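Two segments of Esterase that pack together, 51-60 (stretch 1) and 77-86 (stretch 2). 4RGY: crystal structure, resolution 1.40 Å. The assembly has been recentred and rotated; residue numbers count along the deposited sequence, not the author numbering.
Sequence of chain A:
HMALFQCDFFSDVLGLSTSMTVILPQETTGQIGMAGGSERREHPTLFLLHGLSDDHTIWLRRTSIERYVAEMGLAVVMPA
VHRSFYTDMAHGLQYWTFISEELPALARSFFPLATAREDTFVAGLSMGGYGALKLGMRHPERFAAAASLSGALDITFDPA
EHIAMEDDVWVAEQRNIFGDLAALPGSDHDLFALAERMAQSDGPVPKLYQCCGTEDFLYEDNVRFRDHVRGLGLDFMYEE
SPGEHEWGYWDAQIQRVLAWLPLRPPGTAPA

Stretch 1, residues 51-60: GLSDDHTIWL
Stretch 2 77-86: VMPAVHRSFY

The two segments belong to one chain and meet along a register fixed by two CA pairs: H56 CA lies 4.7 Å from A80 CA, and L52 CA lies 6.1 Å from R83 CA. As stretch 1 advances from L52 to H56, stretch 2 runs back from R83 to A80, so the two run in opposite senses. Together they bury 546 Å², both sides summed, and no direct hydrogen bond crosses between them.

The backbone of stretch 1 consists of two turns and the start of a helix. A type II turn spans G51 to D54, with S53 at phi/psi 89/-6 and closed by D54 N to G51 O at 3.1 Å. The D54 side chain (chi1 m) folds back so that OD2 accepts from G51 N at 2.9 Å. A CB on G51 would sit 3.0 Å from that same OD2, so the glycine leaves room for the carboxylate. A type I turn from D55 to I58 follows and leads into a helix that starts at I58 and runs on past L60. D55, chi1 p, precedes this turn; its OD1 accepts a capping bond from T57 N at 3.0 Å and a further bond from T57 OG1 at 2.7 Å.

Stretch 2 enters in a strand that begins earlier in the chain, and its later part is irregular, with positive phi at H82 (55/-145), F85 (53/32) and Y86 (56/40). S84, chi1 p, braces this part: its OG donates to V81 O at 2.7 Å and accepts from Y86 N at 3.2 Å, while the S84 N to V81 O bond, at 3.4 Å, is weak.

Van der Waals packing joins the segments at two ends. At one, H56 CB points toward stretch 2 and lies 3.2 Å from M78 O, and H56 CA is 3.7 Å from P79 O; with chi1 p and chi2 -70°, the end of the side chain leads away. The A80 methyl fills the adjacent space, its CB 3.9 Å from H56 N and 4.0 Å from H56 ND1. This closeness has a price, for H56 N is buried without a polar partner. Next along, M78 (m, t, m) brings SD to 3.8 Å from W59 CB, an apolar contact in which both CA-to-CB bonds point toward the opposing stretch.

At the other end R83 (m, t, p, chi4 93°) presents its guanidinium to the first turn. L52 CD1 lies over one face, 3.7 Å from R83 CZ, whereas S53 CB sits at the edge, 3.9 Å from R83 NH1. The three guanidinium nitrogens are hydrogen-bonded elsewhere in the structure. L52 (t, p) also reaches F85, CD1 to CE1 at 4.4 Å.

Water supplies the polar link. Water 2 donates to D54 O and accepts from H82 N, both at 2.9 Å, bridging the two backbones. Water 1 lies 2.9 Å from D54 O and 2.7 Å from H82 O, and accepts a weak bond from S53 N at 2.8 Å.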

# COMPACT_ATOMS: atom_id res chain seq x y z
N GLY A 51 -3.61 15.75 -11.64
CA GLY A 51 -3.61 16.25 -13.01
C GLY A 51 -3.81 15.18 -14.08
O GLY A 51 -4.19 14.03 -13.78
N LEU A 52 -3.62 15.58 -15.34
CA LEU A 52 -3.85 14.67 -16.45
C LEU A 52 -2.75 13.62 -16.52
O LEU A 52 -1.58 13.95 -16.64
CB LEU A 52 -3.94 15.46 -17.77
CG LEU A 52 -4.08 14.64 -19.06
CD1 LEU A 52 -5.37 13.84 -19.04
CD2 LEU A 52 -4.01 15.56 -20.28
N SER A 53 -3.18 12.35 -16.48
CA SER A 53 -2.34 11.14 -16.43
C SER A 53 -1.96 10.71 -15.02
O SER A 53 -1.37 9.65 -14.85
CB SER A 53 -1.08 11.20 -17.33
OG SER A 53 -0.01 11.92 -16.72
N ASP A 54 -2.31 11.52 -14.01
CA ASP A 54 -1.96 11.19 -12.63
C ASP A 54 -2.99 10.26 -12.00
O ASP A 54 -4.09 10.06 -12.53
CB ASP A 54 -1.91 12.45 -11.78
CG ASP A 54 -0.81 13.41 -12.19
OD1 ASP A 54 0.24 12.96 -12.70
OD2 ASP A 54 -0.99 14.63 -11.97
N ASP A 55 -2.61 9.72 -10.84
CA ASP A 55 -3.56 9.01 -9.98
C ASP A 55 -3.57 9.62 -8.57
O ASP A 55 -3.04 10.72 -8.36
CB ASP A 55 -3.28 7.49 -9.96
CG ASP A 55 -1.92 7.15 -9.34
OD1 ASP A 55 -1.27 8.03 -8.75
OD2 ASP A 55 -1.50 5.98 -9.44
N HIS A 56 -4.16 8.90 -7.62
CA HIS A 56 -4.34 9.38 -6.25
C HIS A 56 -3.05 9.39 -5.43
O HIS A 56 -3.07 9.76 -4.26
CB HIS A 56 -5.31 8.42 -5.55
CG HIS A 56 -4.80 7.02 -5.52
ND1 HIS A 56 -4.72 6.24 -6.65
CD2 HIS A 56 -4.28 6.28 -4.51
CE1 HIS A 56 -4.20 5.07 -6.35
NE2 HIS A 56 -3.92 5.06 -5.05
N THR A 57 -1.94 8.96 -6.03
CA THR A 57 -0.67 8.85 -5.29
C THR A 57 0.31 9.99 -5.58
O THR A 57 1.31 10.15 -4.88
CB THR A 57 0.09 7.54 -5.60
OG1 THR A 57 0.65 7.60 -6.91
CG2 THR A 57 -0.82 6.30 -5.47
N ILE A 58 0.05 10.75 -6.64
CA ILE A 58 1.06 11.69 -7.12
C ILE A 58 1.35 12.85 -6.17
O ILE A 58 2.51 13.24 -6.01
CB ILE A 58 0.70 12.22 -8.54
CG1 ILE A 58 1.89 12.91 -9.18
CG2 ILE A 58 -0.51 13.16 -8.51
CD1 ILE A 58 2.85 11.94 -9.82
N TRP A 59 0.32 13.40 -5.53
CA TRP A 59 0.56 14.50 -4.60
C TRP A 59 1.48 14.07 -3.46
O TRP A 59 2.41 14.80 -3.09
CB TRP A 59 -0.75 15.08 -4.05
CG TRP A 59 -1.36 16.15 -4.92
CD1 TRP A 59 -2.39 16.01 -5.81
CD2 TRP A 59 -0.96 17.53 -4.98
NE1 TRP A 59 -2.66 17.22 -6.42
CE2 TRP A 59 -1.79 18.16 -5.93
CE3 TRP A 59 0.02 18.28 -4.33
CZ2 TRP A 59 -1.68 19.52 -6.24
CZ3 TRP A 59 0.13 19.64 -4.63
CH2 TRP A 59 -0.71 20.24 -5.58
N LEU A 60 1.26 12.88 -2.92
CA LEU A 60 2.08 12.39 -1.81
C LEU A 60 3.52 12.16 -2.26
O LEU A 60 4.47 12.47 -1.52
CB LEU A 60 1.49 11.09 -1.26
CG LEU A 60 2.12 10.60 0.04
CD1 LEU A 60 1.64 11.43 1.22
CD2 LEU A 60 1.83 9.12 0.26
N VAL A 77 -7.78 14.75 1.30
CA VAL A 77 -8.33 13.61 0.57
C VAL A 77 -7.90 13.71 -0.88
O VAL A 77 -8.22 14.70 -1.55
CB VAL A 77 -9.87 13.56 0.66
CG1 VAL A 77 -10.45 12.45 -0.22
CG2 VAL A 77 -10.32 13.37 2.12
N MET A 78 -7.20 12.69 -1.37
CA MET A 78 -6.61 12.68 -2.70
C MET A 78 -7.16 11.48 -3.47
O MET A 78 -6.68 10.36 -3.34
CB MET A 78 -5.08 12.60 -2.59
CG MET A 78 -4.47 13.91 -2.08
SD MET A 78 -2.89 13.72 -1.24
CE MET A 78 -3.39 12.97 0.32
N PRO A 79 -8.17 11.73 -4.30
CA PRO A 79 -8.81 10.63 -5.03
C PRO A 79 -8.29 10.49 -6.46
O PRO A 79 -7.42 11.27 -6.85
CB PRO A 79 -10.24 11.08 -5.09
CG PRO A 79 -10.16 12.58 -5.23
CD PRO A 79 -8.92 12.99 -4.44
N ALA A 80 -8.78 9.49 -7.18
CA ALA A 80 -8.38 9.21 -8.56
C ALA A 80 -9.58 9.34 -9.49
O ALA A 80 -10.66 8.84 -9.18
CB ALA A 80 -7.80 7.82 -8.66
N VAL A 81 -9.38 10.00 -10.63
CA VAL A 81 -10.46 10.11 -11.62
C VAL A 81 -10.02 9.74 -13.03
O VAL A 81 -10.71 10.09 -14.01
CB VAL A 81 -11.10 11.51 -11.65
CG1 VAL A 81 -11.65 11.86 -10.27
CG2 VAL A 81 -10.08 12.56 -12.12
N HIS A 82 -8.89 9.06 -13.15
CA HIS A 82 -8.39 8.62 -14.45
C HIS A 82 -8.26 9.81 -15.41
O HIS A 82 -7.91 10.91 -14.96
CB HIS A 82 -9.25 7.48 -14.97
CG HIS A 82 -9.38 6.37 -13.97
ND1 HIS A 82 -10.58 5.78 -13.66
CD2 HIS A 82 -8.45 5.79 -13.17
CE1 HIS A 82 -10.39 4.87 -12.72
NE2 HIS A 82 -9.10 4.86 -12.41
N ARG A 83 -8.53 9.64 -16.70
CA ARG A 83 -8.35 10.73 -17.66
C ARG A 83 -9.70 11.35 -18.02
O ARG A 83 -10.04 11.50 -19.19
CB ARG A 83 -7.61 10.25 -18.91
CG ARG A 83 -6.18 9.76 -18.65
CD ARG A 83 -5.54 9.18 -19.91
NE ARG A 83 -5.53 10.17 -20.99
CZ ARG A 83 -4.51 11.00 -21.23
NH1 ARG A 83 -3.40 10.93 -20.50
NH2 ARG A 83 -4.60 11.88 -22.22
N SER A 84 -10.46 11.73 -17.00
CA SER A 84 -11.86 12.11 -17.18
C SER A 84 -12.15 13.60 -17.16
O SER A 84 -13.27 14.01 -17.46
CB SER A 84 -12.68 11.50 -16.05
OG SER A 84 -12.31 12.08 -14.82
N PHE A 85 -11.17 14.41 -16.79
CA PHE A 85 -11.42 15.83 -16.60
C PHE A 85 -12.59 16.09 -15.62
O PHE A 85 -13.28 17.09 -15.74
CB PHE A 85 -11.63 16.56 -17.95
CG PHE A 85 -10.40 17.25 -18.44
CD1 PHE A 85 -9.41 16.54 -19.11
CD2 PHE A 85 -10.20 18.60 -18.18
CE1 PHE A 85 -8.26 17.17 -19.53
CE2 PHE A 85 -9.04 19.23 -18.61
CZ PHE A 85 -8.08 18.52 -19.29
N TYR A 86 -12.76 15.21 -14.64
CA TYR A 86 -13.77 15.46 -13.59
C TYR A 86 -15.15 15.66 -14.21
O TYR A 86 -15.94 16.50 -13.77
CB TYR A 86 -13.33 16.65 -12.70
CG TYR A 86 -11.98 16.35 -12.07
CD1 TYR A 86 -11.90 15.67 -10.86
CD2 TYR A 86 -10.80 16.69 -12.71
CE1 TYR A 86 -10.68 15.35 -10.29
CE2 TYR A 86 -9.56 16.38 -12.15
CZ TYR A 86 -9.51 15.71 -10.94
OH TYR A 86 -8.31 15.35 -10.38
O HOH W 1 -5.18 11.01 -15.02
O HOH W 2 -6.36 8.26 -12.00